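Local coordinates for racemase (Pseudovibrio sp. JE062, PDB 3NZG), which is a putative racemase of the enolase superfamily, with a capping N-terminal domain, a TIM-barrel-like C-terminal domain and magnesium bound at the barrel, its exact function unknown, at residues I15-V20 and N70-A75; L234-A239 and V281-S286; D244-H249 and E273-K278; A263-T268 and Y288-G293. One frame throughout, in Å; residues are numbered along the deposited sequence.

Contact 1: residues I15-V20 and N70-A75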
loop_
_atom_site.group_PDB
_atom_site.type_symbol
_atom_site.label_atom_id
_atom_site.label_comp_id
_atom_site.label_asym_id
_atom_site.label_seq_id
_atom_site.Cartn_x
_atom_site.Cartn_y
_atom_site.Cartn_z
ATOM N N ILE D 15 -44.490 9.665 -21.670
ATOM C CA ILE D 15 -44.078 9.272 -20.332
ATOM C C ILE D 15 -44.770 10.224 -19.380
ATOM O O ILE D 15 -44.658 11.444 -19.507
ATOM C CB ILE D 15 -42.553 9.374 -20.136
ATOM C CG1 ILE D 15 -41.846 8.388 -21.067
ATOM C CG2 ILE D 15 -42.201 9.083 -18.674
ATOM C CD1 ILE D 15 -40.329 8.459 -21.001
ATOM N N GLU D 16 -45.485 9.658 -18.423
ATOM C CA GLU D 16 -46.230 10.459 -17.477
ATOM C C GLU D 16 -45.876 10.128 -16.034
ATOM O O GLU D 16 -45.747 8.958 -15.667
ATOM C CB GLU D 16 -47.725 10.241 -17.743
ATOM C CG GLU D 16 -48.686 10.871 -16.756
ATOM C CD GLU D 16 -50.138 10.720 -17.204
ATOM O OE1 GLU D 16 -50.447 9.725 -17.904
ATOM O OE2 GLU D 16 -50.965 11.588 -16.845
ATOM N N PHE D 17 -45.689 11.177 -15.237
ATOM C CA PHE D 17 -45.386 11.050 -13.816
ATOM C C PHE D 17 -46.680 11.413 -13.098
ATOM O O PHE D 17 -47.214 12.508 -13.288
ATOM C CB PHE D 17 -44.278 12.028 -13.404
ATOM C CG PHE D 17 -42.890 11.567 -13.760
ATOM C CD1 PHE D 17 -41.999 11.172 -12.769
ATOM C CD2 PHE D 17 -42.473 11.529 -15.085
ATOM C CE1 PHE D 17 -40.707 10.747 -13.092
ATOM C CE2 PHE D 17 -41.186 11.108 -15.418
ATOM C CZ PHE D 17 -40.304 10.716 -14.418
ATOM N N ILE D 18 -47.175 10.496 -12.272
ATOM C CA ILE D 18 -48.425 10.704 -11.554
ATOM C C ILE D 18 -48.288 10.635 -10.038
ATOM O O ILE D 18 -48.174 9.553 -9.466
ATOM C CB ILE D 18 -49.471 9.656 -11.999
ATOM C CG1 ILE D 18 -49.681 9.754 -13.514
ATOM C CG2 ILE D 18 -50.772 9.864 -11.238
ATOM C CD1 ILE D 18 -50.581 8.672 -14.094
ATOM N N PRO D 19 -48.297 11.793 -9.360
ATOM C CA PRO D 19 -48.177 11.779 -7.901
ATOM C C PRO D 19 -49.434 11.187 -7.267
ATOM O O PRO D 19 -50.544 11.430 -7.744
ATOM C CB PRO D 19 -47.990 13.254 -7.558
ATOM C CG PRO D 19 -48.757 13.942 -8.628
ATOM C CD PRO D 19 -48.356 13.175 -9.865
ATOM N N VAL D 20 -49.257 10.404 -6.204
ATOM C CA VAL D 20 -50.384 9.778 -5.516
ATOM C C VAL D 20 -50.274 9.893 -4.001
ATOM O O VAL D 20 -49.511 9.160 -3.373
ATOM C CB VAL D 20 -50.494 8.275 -5.861
ATOM C CG1 VAL D 20 -51.755 7.691 -5.233
ATOM C CG2 VAL D 20 -50.508 8.081 -7.363
ATOM N N ASN D 70 -34.793 17.587 -20.413
ATOM C CA ASN D 70 -35.936 17.041 -19.708
ATOM C C ASN D 70 -35.689 15.541 -19.748
ATOM O O ASN D 70 -35.354 14.992 -20.799
ATOM C CB ASN D 70 -37.235 17.382 -20.433
ATOM C CG ASN D 70 -38.430 16.736 -19.783
ATOM O OD1 ASN D 70 -38.596 15.519 -19.841
ATOM N ND2 ASN D 70 -39.259 17.544 -19.134
ATOM N N ILE D 71 -35.841 14.885 -18.606
ATOM C CA ILE D 71 -35.585 13.450 -18.494
ATOM C C ILE D 71 -36.342 12.529 -19.467
ATOM O O ILE D 71 -35.795 11.519 -19.916
ATOM C CB ILE D 71 -35.842 12.964 -17.039
ATOM C CG1 ILE D 71 -35.435 11.496 -16.890
ATOM C CG2 ILE D 71 -37.310 13.124 -16.682
ATOM C CD1 ILE D 71 -33.962 11.249 -17.051
ATOM N N THR D 72 -37.587 12.872 -19.796
ATOM C CA THR D 72 -38.390 12.038 -20.692
ATOM C C THR D 72 -38.010 12.166 -22.162
ATOM O O THR D 72 -38.176 11.228 -22.944
ATOM C CB THR D 72 -39.890 12.380 -20.591
ATOM O OG1 THR D 72 -40.129 13.668 -21.180
ATOM C CG2 THR D 72 -40.334 12.394 -19.145
ATOM N N GLU D 73 -37.502 13.336 -22.530
ATOM C CA GLU D 73 -37.132 13.623 -23.908
ATOM C C GLU D 73 -36.293 12.543 -24.583
ATOM O O GLU D 73 -36.590 12.130 -25.709
ATOM C CB GLU D 73 -36.393 14.958 -23.963
ATOM C CG GLU D 73 -36.319 15.574 -25.345
ATOM C CD GLU D 73 -35.675 16.947 -25.323
ATOM O OE1 GLU D 73 -36.175 17.823 -24.584
ATOM O OE2 GLU D 73 -34.674 17.149 -26.047
ATOM N N LYS D 74 -35.252 12.079 -23.902
ATOM C CA LYS D 74 -34.372 11.062 -24.468
ATOM C C LYS D 74 -34.959 9.654 -24.528
ATOM O O LYS D 74 -34.359 8.759 -25.120
ATOM C CB LYS D 74 -33.042 11.053 -23.708
ATOM C CG LYS D 74 -32.260 12.342 -23.886
ATOM C CD LYS D 74 -31.923 12.567 -25.357
ATOM C CE LYS D 74 -31.336 13.959 -25.595
ATOM N NZ LYS D 74 -30.894 14.141 -27.012
ATOM N N ALA D 75 -36.126 9.458 -23.922
ATOM C CA ALA D 75 -36.778 8.150 -23.934
ATOM C C ALA D 75 -37.853 8.114 -25.017
ATOM O O ALA D 75 -38.015 7.111 -25.710
ATOM C CB ALA D 75 -37.395 7.853 -22.568
#
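Ile15, the first residue of 15-20, reaches across to both Thr72 and Ala75. Its CD1 meets the CB of Ala75 at 3.4 Å, tighter than ordinary van der Waals contact, while its CG2 lies 3.8 Å from Thr72 CG2. The two branches divide the work: CG2 is anti to the backbone N (chi1 of -64° for CG1), and CG1 carries the terminal methyl onward in an extended line (chi2 177°) to the alanine. The Ile15 and Thr72 side chains run alongside each other, pointing in opposing senses. Two residues on along the strand, Phe17 turns to the same loop. Its ring presents an edge to Thr72, with CE2 at 4.0 Å from Thr72 CG2 near the ring plane, and CZ comes more loosely to Ile71 CG2 at 4.5 Å.

The threonine methyl thus touches both the isoleucine and the phenylalanine. Its hydroxyl is turned into its own loop, where Asn70 OD1 takes both Thr72 N (2.8 Å) and Thr72 OG1 (2.8 Å). The first bond makes an Asx turn; together the two fix the rotation of Thr72 and leave its CG2 directed at the strand.

The contact is apolar packing within the N-terminal capping domain. Strand 12-22 pairs antiparallel with strand 29-38, through Glu16 and Lys35 among others. Phe17 also packs on Ile55 of helix 52-58, while Ile71 and Ala75 lean on Met90 and Ile86 of helix 83-93, so that the loop lies between strand and helix.

Contact 2: residues L234-A239 and V281-S286. With MG (magnesium ion), chain Q.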
loop_
_atom_site.group_PDB
_atom_site.type_symbol
_atom_site.label_atom_id
_atom_site.label_comp_id
_atom_site.label_asym_id
_atom_site.label_seq_id
_atom_site.Cartn_x
_atom_site.Cartn_y
_atom_site.Cartn_z
ATOM N N LEU D 234 -27.227 -11.573 15.021
ATOM C CA LEU D 234 -28.053 -10.756 14.130
ATOM C C LEU D 234 -27.505 -10.823 12.700
ATOM O O LEU D 234 -26.292 -10.919 12.503
ATOM C CB LEU D 234 -28.073 -9.310 14.625
ATOM C CG LEU D 234 -28.482 -9.124 16.095
ATOM C CD1 LEU D 234 -28.394 -7.653 16.462
ATOM C CD2 LEU D 234 -29.904 -9.642 16.312
ATOM N N TYR D 235 -28.390 -10.766 11.705
ATOM C CA TYR D 235 -27.956 -10.851 10.312
ATOM C C TYR D 235 -27.123 -9.637 9.892
ATOM O O TYR D 235 -26.082 -9.800 9.255
ATOM C CB TYR D 235 -29.151 -11.015 9.363
ATOM C CG TYR D 235 -28.729 -11.397 7.955
ATOM C CD1 TYR D 235 -28.699 -12.731 7.556
ATOM C CD2 TYR D 235 -28.300 -10.429 7.045
ATOM C CE1 TYR D 235 -28.252 -13.098 6.291
ATOM C CE2 TYR D 235 -27.846 -10.784 5.766
ATOM C CZ TYR D 235 -27.824 -12.122 5.397
ATOM O OH TYR D 235 -27.376 -12.499 4.148
ATOM N N PHE D 236 -27.581 -8.431 10.229
ATOM C CA PHE D 236 -26.822 -7.217 9.911
ATOM C C PHE D 236 -27.170 -6.004 10.777
ATOM O O PHE D 236 -28.141 -6.022 11.543
ATOM C CB PHE D 236 -26.934 -6.846 8.409
ATOM C CG PHE D 236 -28.292 -6.329 7.975
ATOM C CD1 PHE D 236 -28.932 -5.300 8.662
ATOM C CD2 PHE D 236 -28.901 -6.835 6.838
ATOM C CE1 PHE D 236 -30.147 -4.787 8.225
ATOM C CE2 PHE D 236 -30.124 -6.318 6.396
ATOM C CZ PHE D 236 -30.744 -5.295 7.090
ATOM N N ALA D 237 -26.347 -4.963 10.660
ATOM C CA ALA D 237 -26.532 -3.708 11.383
ATOM C C ALA D 237 -26.664 -2.633 10.314
ATOM O O ALA D 237 -25.702 -2.322 9.603
ATOM C CB ALA D 237 -25.329 -3.421 12.286
ATOM N N GLU D 238 -27.868 -2.083 10.197
ATOM C CA GLU D 238 -28.167 -1.068 9.200
ATOM C C GLU D 238 -28.298 0.335 9.789
ATOM O O GLU D 238 -28.762 0.515 10.920
ATOM C CB GLU D 238 -29.471 -1.448 8.472
ATOM C CG GLU D 238 -30.017 -0.392 7.513
ATOM C CD GLU D 238 -31.394 -0.758 6.949
ATOM O OE1 GLU D 238 -31.696 -1.964 6.823
ATOM O OE2 GLU D 238 -32.166 0.166 6.612
ATOM N N ALA D 239 -27.885 1.323 9.002
ATOM C CA ALA D 239 -27.976 2.724 9.385
ATOM C C ALA D 239 -27.434 3.004 10.776
ATOM O O ALA D 239 -28.112 3.613 11.607
ATOM C CB ALA D 239 -29.441 3.195 9.277
ATOM N N VAL D 281 -18.270 -1.969 3.428
ATOM C CA VAL D 281 -19.490 -2.623 3.918
ATOM C C VAL D 281 -19.739 -4.023 3.359
ATOM O O VAL D 281 -19.279 -4.353 2.273
ATOM C CB VAL D 281 -20.744 -1.734 3.676
ATOM C CG1 VAL D 281 -20.599 -0.439 4.444
ATOM C CG2 VAL D 281 -20.923 -1.451 2.194
ATOM N N HIS D 282 -20.461 -4.848 4.118
ATOM C CA HIS D 282 -20.761 -6.220 3.693
ATOM C C HIS D 282 -21.990 -6.278 2.806
ATOM O O HIS D 282 -22.213 -7.270 2.113
ATOM C CB HIS D 282 -21.083 -7.142 4.884
ATOM C CG HIS D 282 -20.020 -7.207 5.932
ATOM N ND1 HIS D 282 -19.780 -6.175 6.810
ATOM C CD2 HIS D 282 -19.164 -8.200 6.270
ATOM C CE1 HIS D 282 -18.820 -6.529 7.647
ATOM N NE2 HIS D 282 -18.429 -7.753 7.340
ATOM N N LEU D 283 -22.790 -5.221 2.826
ATOM C CA LEU D 283 -24.044 -5.244 2.094
ATOM C C LEU D 283 -24.537 -3.862 1.667
ATOM O O LEU D 283 -24.542 -2.928 2.465
ATOM C CB LEU D 283 -25.074 -5.928 3.002
ATOM C CG LEU D 283 -26.482 -6.261 2.513
ATOM C CD1 LEU D 283 -26.956 -7.474 3.284
ATOM C CD2 LEU D 283 -27.423 -5.079 2.694
ATOM N N LEU D 284 -24.958 -3.751 0.411
ATOM C CA LEU D 284 -25.463 -2.495 -0.145
ATOM C C LEU D 284 -26.991 -2.502 -0.155
ATOM O O LEU D 284 -27.616 -3.528 -0.442
ATOM C CB LEU D 284 -24.953 -2.313 -1.567
ATOM C CG LEU D 284 -23.434 -2.220 -1.729
ATOM C CD1 LEU D 284 -23.076 -2.271 -3.198
ATOM C CD2 LEU D 284 -22.933 -0.944 -1.078
ATOM N N GLN D 285 -27.587 -1.353 0.138
ATOM C CA GLN D 285 -29.042 -1.253 0.185
ATOM C C GLN D 285 -29.650 -0.251 -0.801
ATOM O O GLN D 285 -30.748 0.256 -0.579
ATOM C CB GLN D 285 -29.474 -0.926 1.614
ATOM C CG GLN D 285 -28.991 -1.971 2.623
ATOM C CD GLN D 285 -29.478 -1.721 4.036
ATOM O OE1 GLN D 285 -29.226 -0.664 4.619
ATOM N NE2 GLN D 285 -30.182 -2.702 4.601
ATOM N N SER D 286 -28.926 0.022 -1.884
ATOM C CA SER D 286 -29.385 0.931 -2.935
ATOM C C SER D 286 -30.853 0.587 -3.262
ATOM O O SER D 286 -31.183 -0.575 -3.461
ATOM C CB SER D 286 -28.513 0.755 -4.185
ATOM O OG SER D 286 -27.129 0.933 -3.874
HETATM MG MG MG Q . -33.545 1.768 6.814
HETATM O O HOH W 1 -32.692 3.052 7.985
#
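The contact belongs to the magnesium site at the strand ends of the TIM-barrel-like domain, where Glu238, at the end of strand 237-238, meets Gln285, just beyond strand 283-284. The carboxylate is split between two tasks. OE2 of Glu238 binds the magnesium ion at 2.1 Å, alongside water 1, and Asp211 and Glu264 supply further ligands. OE1 of Glu238 takes the amide NE2 of Gln285 at 2.8 Å, with an N-H...O angle of 155°. The amide approaches from above the carboxylate plane, and the planes of the two groups stand at 90°. An extended glutamate chain, with CG anti to the backbone N (chi1 173°), carries the carboxylate to the metal.

Gln285 NE2 also lies 3.6 Å from CZ of Phe236, whose ring is roughly perpendicular to the amide. Phe236, Tyr235 and Leu283 make the apolar part of the contact. Phe236 CD2 touches Leu283 CD1 at 4.1 Å, and the same leucine methyl meets the edge of the Tyr235 ring at CE2, 4.2 Å away. Cys261, on the intervening strand 261-262, packs against Phe236, Glu238, Leu283 and Gln285.

Glu238 OE1 is held by Lys177 as well, in a salt bridge, so both carboxylate oxygens have partners. With OE1 gripped by an amide N-H and a lysine, these bonds help to fix how OE2 faces the metal.

Contact 3: residues D244-H249 and E273-K278. With MG (magnesium ion), chain P.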
loop_
_atom_site.group_PDB
_atom_site.type_symbol
_atom_site.label_atom_id
_atom_site.label_comp_id
_atom_site.label_asym_id
_atom_site.label_seq_id
_atom_site.Cartn_x
_atom_site.Cartn_y
_atom_site.Cartn_z
ATOM N N ASP D 244 -23.096 9.778 5.245
ATOM C CA ASP D 244 -21.910 10.303 4.564
ATOM C C ASP D 244 -20.611 9.749 5.167
ATOM O O ASP D 244 -19.547 9.816 4.553
ATOM C CB ASP D 244 -21.863 11.831 4.655
ATOM C CG ASP D 244 -23.042 12.500 3.982
ATOM O OD1 ASP D 244 -23.302 12.193 2.800
ATOM O OD2 ASP D 244 -23.697 13.343 4.632
ATOM N N ASP D 245 -20.707 9.189 6.365
ATOM C CA ASP D 245 -19.537 8.689 7.080
ATOM C C ASP D 245 -18.975 7.350 6.600
ATOM O O ASP D 245 -18.944 6.375 7.346
ATOM C CB ASP D 245 -19.883 8.627 8.567
ATOM C CG ASP D 245 -18.672 8.398 9.449
ATOM O OD1 ASP D 245 -17.522 8.547 8.972
ATOM O OD2 ASP D 245 -18.889 8.078 10.637
ATOM N N LEU D 246 -18.502 7.308 5.361
ATOM C CA LEU D 246 -17.972 6.062 4.826
ATOM C C LEU D 246 -16.748 5.562 5.587
ATOM O O LEU D 246 -16.619 4.361 5.842
ATOM C CB LEU D 246 -17.661 6.203 3.331
ATOM C CG LEU D 246 -18.790 5.744 2.393
ATOM C CD1 LEU D 246 -20.034 6.596 2.617
ATOM C CD2 LEU D 246 -18.335 5.831 0.948
ATOM N N SER D 247 -15.854 6.473 5.969
ATOM C CA SER D 247 -14.664 6.068 6.709
ATOM C C SER D 247 -15.072 5.475 8.060
ATOM O O SER D 247 -14.407 4.582 8.582
ATOM C CB SER D 247 -13.706 7.259 6.900
ATOM O OG SER D 247 -14.365 8.416 7.391
ATOM N N GLY D 248 -16.170 5.981 8.615
ATOM C CA GLY D 248 -16.671 5.481 9.894
ATOM C C GLY D 248 -17.173 4.046 9.781
ATOM O O GLY D 248 -16.999 3.231 10.689
ATOM N N HIS D 249 -17.815 3.731 8.663
ATOM C CA HIS D 249 -18.298 2.380 8.442
ATOM C C HIS D 249 -17.102 1.436 8.337
ATOM O O HIS D 249 -17.135 0.313 8.853
ATOM C CB HIS D 249 -19.146 2.316 7.168
ATOM C CG HIS D 249 -20.493 2.955 7.319
ATOM N ND1 HIS D 249 -20.661 4.318 7.438
ATOM C CD2 HIS D 249 -21.728 2.410 7.441
ATOM C CE1 HIS D 249 -21.944 4.585 7.625
ATOM N NE2 HIS D 249 -22.611 3.445 7.632
ATOM N N GLU D 273 -19.963 1.971 -5.448
ATOM C CA GLU D 273 -18.577 1.530 -5.511
ATOM C C GLU D 273 -17.762 2.087 -4.347
ATOM O O GLU D 273 -16.913 1.395 -3.787
ATOM C CB GLU D 273 -17.942 1.955 -6.839
ATOM C CG GLU D 273 -16.422 1.891 -6.857
ATOM C CD GLU D 273 -15.833 2.224 -8.219
ATOM O OE1 GLU D 273 -16.475 2.977 -8.983
ATOM O OE2 GLU D 273 -14.722 1.744 -8.523
ATOM N N GLU D 274 -18.023 3.338 -3.988
ATOM C CA GLU D 274 -17.308 3.986 -2.897
ATOM C C GLU D 274 -17.652 3.301 -1.570
ATOM O O GLU D 274 -16.784 3.100 -0.722
ATOM C CB GLU D 274 -17.668 5.482 -2.855
ATOM C CG GLU D 274 -16.609 6.364 -2.203
ATOM C CD GLU D 274 -16.982 7.844 -2.226
ATOM O OE1 GLU D 274 -17.277 8.365 -3.324
ATOM O OE2 GLU D 274 -16.974 8.486 -1.151
ATOM N N TRP D 275 -18.918 2.933 -1.393
ATOM C CA TRP D 275 -19.328 2.237 -0.170
ATOM C C TRP D 275 -18.571 0.913 -0.084
ATOM O O TRP D 275 -18.138 0.509 0.982
ATOM C CB TRP D 275 -20.830 1.947 -0.176
ATOM C CG TRP D 275 -21.662 3.085 0.307
ATOM C CD1 TRP D 275 -22.279 4.027 -0.455
ATOM C CD2 TRP D 275 -21.980 3.392 1.668
ATOM N NE1 TRP D 275 -22.971 4.904 0.345
ATOM C CE2 TRP D 275 -22.805 4.537 1.654
ATOM C CE3 TRP D 275 -21.645 2.810 2.899
ATOM C CZ2 TRP D 275 -23.309 5.114 2.827
ATOM C CZ3 TRP D 275 -22.145 3.387 4.073
ATOM C CH2 TRP D 275 -22.968 4.525 4.025
ATOM N N ILE D 276 -18.427 0.242 -1.216
ATOM C CA ILE D 276 -17.716 -1.030 -1.258
ATOM C C ILE D 276 -16.241 -0.880 -0.927
ATOM O O ILE D 276 -15.743 -1.530 -0.012
ATOM C CB ILE D 276 -17.800 -1.680 -2.652
ATOM C CG1 ILE D 276 -19.214 -2.209 -2.910
ATOM C CG2 ILE D 276 -16.780 -2.801 -2.776
ATOM C CD1 ILE D 276 -19.430 -2.573 -4.370
ATOM N N THR D 277 -15.545 -0.018 -1.667
ATOM C CA THR D 277 -14.110 0.129 -1.463
ATOM C C THR D 277 -13.689 0.963 -0.264
ATOM O O THR D 277 -12.749 0.589 0.431
ATOM C CB THR D 277 -13.414 0.656 -2.745
ATOM O OG1 THR D 277 -13.749 2.031 -2.958
ATOM C CG2 THR D 277 -13.872 -0.140 -3.946
ATOM N N LYS D 278 -14.378 2.072 -0.008
ATOM C CA LYS D 278 -14.034 2.926 1.130
ATOM C C LYS D 278 -14.813 2.573 2.396
ATOM O O LYS D 278 -14.254 2.551 3.497
ATOM C CB LYS D 278 -14.263 4.405 0.796
ATOM C CG LYS D 278 -13.843 5.363 1.917
ATOM C CD LYS D 278 -14.117 6.815 1.560
ATOM C CE LYS D 278 -13.780 7.764 2.708
ATOM N NZ LYS D 278 -12.337 7.735 3.103
HETATM MG MG MG P . -14.379 10.552 6.341
HETATM O O HOH W 2 -16.467 10.684 7.519
HETATM O O HOH W 3 -15.792 9.265 4.777
HETATM O O HOH W 4 -12.557 10.084 4.766
HETATM O O HOH W 5 -14.940 12.424 5.212
#
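Leu246 and His249, one turn apart, meet the six-membered ring of Trp275, one over a face and the other at an edge. CD1 of Leu246 sits over the face of this ring, 3.6 Å from its centroid and 13° off the normal, a CH-pi contact. The other leucine branch, CD2, reaches CG of Glu274 at 3.6 Å, so the leucine end straddles two neighbouring residues of helix 268-279.

Trp275 in turn points its edge at His249: CZ3 comes within 3.5 Å of His249 CD2, over the imidazole face, and the ring planes stand at 83°, an edge-to-face pair. The first torsion of Trp275, chi1 -85°, turns the indole toward helix 246-255. The imidazole is held by its ND1, which gives a nearly straight bond to Asp245 O (2.7 Å), with the oxygen in the ring plane.

Lys278 is extended until its last torsion, where a bend brings NZ to water 4 at 2.9 Å. That water is a ligand of a magnesium ion also bound by Ser247 OG at 2.4 Å and by Ala306 O of a neighbouring subunit.

The contact packs the start of helix 246-255, N-capped by Asp245, against helix 268-279, two successive helices outside the barrel. Beneath them Trp275 rests on Leu284 of strand 283-284, and Asp244 is paired with Arg100 of another neighbouring subunit.

Contact 4: residues A263-T268 and Y288-G293. With MG (magnesium ion), chain Q.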
loop_
_atom_site.group_PDB
_atom_site.type_symbol
_atom_site.label_atom_id
_atom_site.label_comp_id
_atom_site.label_asym_id
_atom_site.label_seq_id
_atom_site.Cartn_x
_atom_site.Cartn_y
_atom_site.Cartn_z
ATOM N N ALA D 263 -25.367 2.520 1.959
ATOM C CA ALA D 263 -25.978 2.943 0.703
ATOM C C ALA D 263 -27.502 2.956 0.568
ATOM O O ALA D 263 -28.022 3.161 -0.533
ATOM C CB ALA D 263 -25.366 2.141 -0.441
ATOM N N GLU D 264 -28.217 2.761 1.671
ATOM C CA GLU D 264 -29.679 2.779 1.637
ATOM C C GLU D 264 -30.238 4.031 0.936
ATOM O O GLU D 264 -31.202 3.938 0.181
ATOM C CB GLU D 264 -30.233 2.695 3.066
ATOM C CG GLU D 264 -31.657 3.214 3.218
ATOM C CD GLU D 264 -32.168 3.131 4.646
ATOM O OE1 GLU D 264 -31.471 3.609 5.566
ATOM O OE2 GLU D 264 -33.277 2.594 4.847
HETATM N N MSE D 265 -29.644 5.197 1.183
HETATM C CA MSE D 265 -30.133 6.439 0.567
HETATM C C MSE D 265 -29.289 6.937 -0.613
HETATM O O MSE D 265 -29.500 8.041 -1.106
HETATM C CB MSE D 265 -30.212 7.556 1.617
HETATM C CG MSE D 265 -31.088 7.255 2.830
HETATM SE SE MSE D 265 -31.274 8.774 4.053
HETATM C CE MSE D 265 -29.585 8.641 5.018
ATOM N N SER D 266 -28.347 6.123 -1.073
ATOM C CA SER D 266 -27.463 6.524 -2.164
ATOM C C SER D 266 -28.076 6.409 -3.562
ATOM O O SER D 266 -29.155 5.841 -3.738
ATOM C CB SER D 266 -26.202 5.667 -2.133
ATOM O OG SER D 266 -26.512 4.357 -2.576
ATOM N N THR D 267 -27.373 6.951 -4.554
ATOM C CA THR D 267 -27.825 6.859 -5.942
ATOM C C THR D 267 -26.628 6.578 -6.841
ATOM O O THR D 267 -25.526 7.064 -6.583
ATOM C CB THR D 267 -28.530 8.154 -6.442
ATOM O OG1 THR D 267 -27.576 9.217 -6.574
ATOM C CG2 THR D 267 -29.644 8.572 -5.479
ATOM N N THR D 268 -26.861 5.790 -7.888
ATOM C CA THR D 268 -25.850 5.398 -8.876
ATOM C C THR D 268 -24.814 4.400 -8.382
ATOM O O THR D 268 -24.541 4.270 -7.180
ATOM C CB THR D 268 -25.041 6.601 -9.458
ATOM O OG1 THR D 268 -24.008 6.977 -8.536
ATOM C CG2 THR D 268 -25.944 7.795 -9.731
ATOM N N TYR D 288 -34.476 0.551 -5.433
ATOM C CA TYR D 288 -34.997 0.441 -6.801
ATOM C C TYR D 288 -35.474 1.791 -7.353
ATOM O O TYR D 288 -35.197 2.147 -8.499
ATOM C CB TYR D 288 -36.203 -0.505 -6.836
ATOM C CG TYR D 288 -35.974 -1.873 -6.241
ATOM C CD1 TYR D 288 -35.430 -2.901 -7.004
ATOM C CD2 TYR D 288 -36.289 -2.138 -4.907
ATOM C CE1 TYR D 288 -35.203 -4.160 -6.458
ATOM C CE2 TYR D 288 -36.063 -3.394 -4.349
ATOM C CZ TYR D 288 -35.520 -4.398 -5.128
ATOM O OH TYR D 288 -35.265 -5.632 -4.581
ATOM N N ASN D 289 -36.219 2.529 -6.539
ATOM C CA ASN D 289 -36.761 3.807 -6.986
ATOM C C ASN D 289 -35.924 5.042 -6.692
ATOM O O ASN D 289 -36.431 6.162 -6.776
ATOM C CB ASN D 289 -38.180 4.000 -6.432
ATOM C CG ASN D 289 -38.268 3.752 -4.946
ATOM O OD1 ASN D 289 -37.605 4.422 -4.153
ATOM N ND2 ASN D 289 -39.095 2.784 -4.556
ATOM N N ARG D 290 -34.644 4.842 -6.371
ATOM C CA ARG D 290 -33.752 5.958 -6.063
ATOM C C ARG D 290 -32.424 5.963 -6.815
ATOM O O ARG D 290 -32.049 6.962 -7.426
ATOM C CB ARG D 290 -33.410 5.981 -4.568
ATOM C CG ARG D 290 -34.544 6.326 -3.623
ATOM C CD ARG D 290 -34.124 6.023 -2.199
ATOM N NE ARG D 290 -33.032 6.883 -1.752
ATOM C CZ ARG D 290 -33.198 8.119 -1.299
ATOM N NH1 ARG D 290 -34.415 8.645 -1.227
ATOM N NH2 ARG D 290 -32.149 8.830 -0.909
ATOM N N CYS D 291 -31.728 4.833 -6.748
ATOM C CA CYS D 291 -30.391 4.660 -7.313
ATOM C C CYS D 291 -30.214 4.478 -8.812
ATOM O O CYS D 291 -29.087 4.513 -9.299
ATOM C CB CYS D 291 -29.714 3.482 -6.624
ATOM S SG CYS D 291 -30.198 1.902 -7.334
ATOM N N GLY D 292 -31.296 4.259 -9.545
ATOM C CA GLY D 292 -31.157 4.073 -10.975
ATOM C C GLY D 292 -31.984 2.918 -11.501
ATOM O O GLY D 292 -31.757 2.425 -12.608
ATOM N N GLY D 293 -32.942 2.472 -10.702
ATOM C CA GLY D 293 -33.801 1.387 -11.136
ATOM C C GLY D 293 -33.117 0.039 -11.200
ATOM O O GLY D 293 -32.022 -0.150 -10.651
HETATM MG MG MG Q . -33.545 1.768 6.814
HETATM O O HOH W 6 -31.073 4.385 -2.429
HETATM O O HOH W 1 -32.692 3.052 7.985
#
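Water 6 is gripped by three groups where Arg290 meets the turn of residues 263-266: it donates to Glu264 O and to Ser266 O, each at 2.7 Å, and accepts from Arg290 NE at 3.2 Å. The guanidinium adds a direct bond alongside, NH2 to Met265 O at 2.8 Å and 169°, with the oxygen in the guanidinium plane. A bend in the arginine chain at chi3 (66°) lays this edge along the turn, and NH2 also lies 3.4 Å from CB of Met265, a selenomethionine. NH1 turns elsewhere, to a salt bridge with Asp49 and to Trp96 O of a neighbouring subunit.

Farther along, the backbones come together. Thr268 N donates to Cys291 O at 2.9 Å, the CA atoms of Thr267 and Cys291 are close neighbours, and Thr267 CG2 packs on Arg290 O at 3.5 Å.

The turn itself is of type I, from Ala263 to Ser266. Ala263 O accepts both Ser266 N and Ser266 OG, the hydroxyl at 2.8 Å. Glu264 extends its carboxylate to the magnesium ion, bound through OE2, while OE1 takes water 1 and the hydroxyl of Tyr214.

The loop after strand 261-262 thus carries Glu264 to the metal, as in the enolase superfamily, where acidic residues at successive barrel strand ends share a magnesium ion; Arg290, from the loop after strand 283-284, bonds to its backbone.

In the fold
Contacts 2 and 4 share water 1 and one magnesium ion, distinct from that of contact 3: Glu238 OE2 and Glu264 OE2 lie 3.2 Å apart, both bound to the metal, and a glycerol molecule lies about 3 Å from each glutamate side chain. Contact 3 packs behind this site, Trp275 CE2 lying 3.3 Å from Ala263 N of contact 4, and Trp275 CB 3.7 Å from Leu284 CD2 of contact 2. Along the chain, contact 3 falls between the two segments of contact 2, whereas contact 4 alternates with both. Contact 1 stands apart in the N-terminal domain, its centre 18 Å from that of contact 4 and 32 Å from those of contacts 2 and 3.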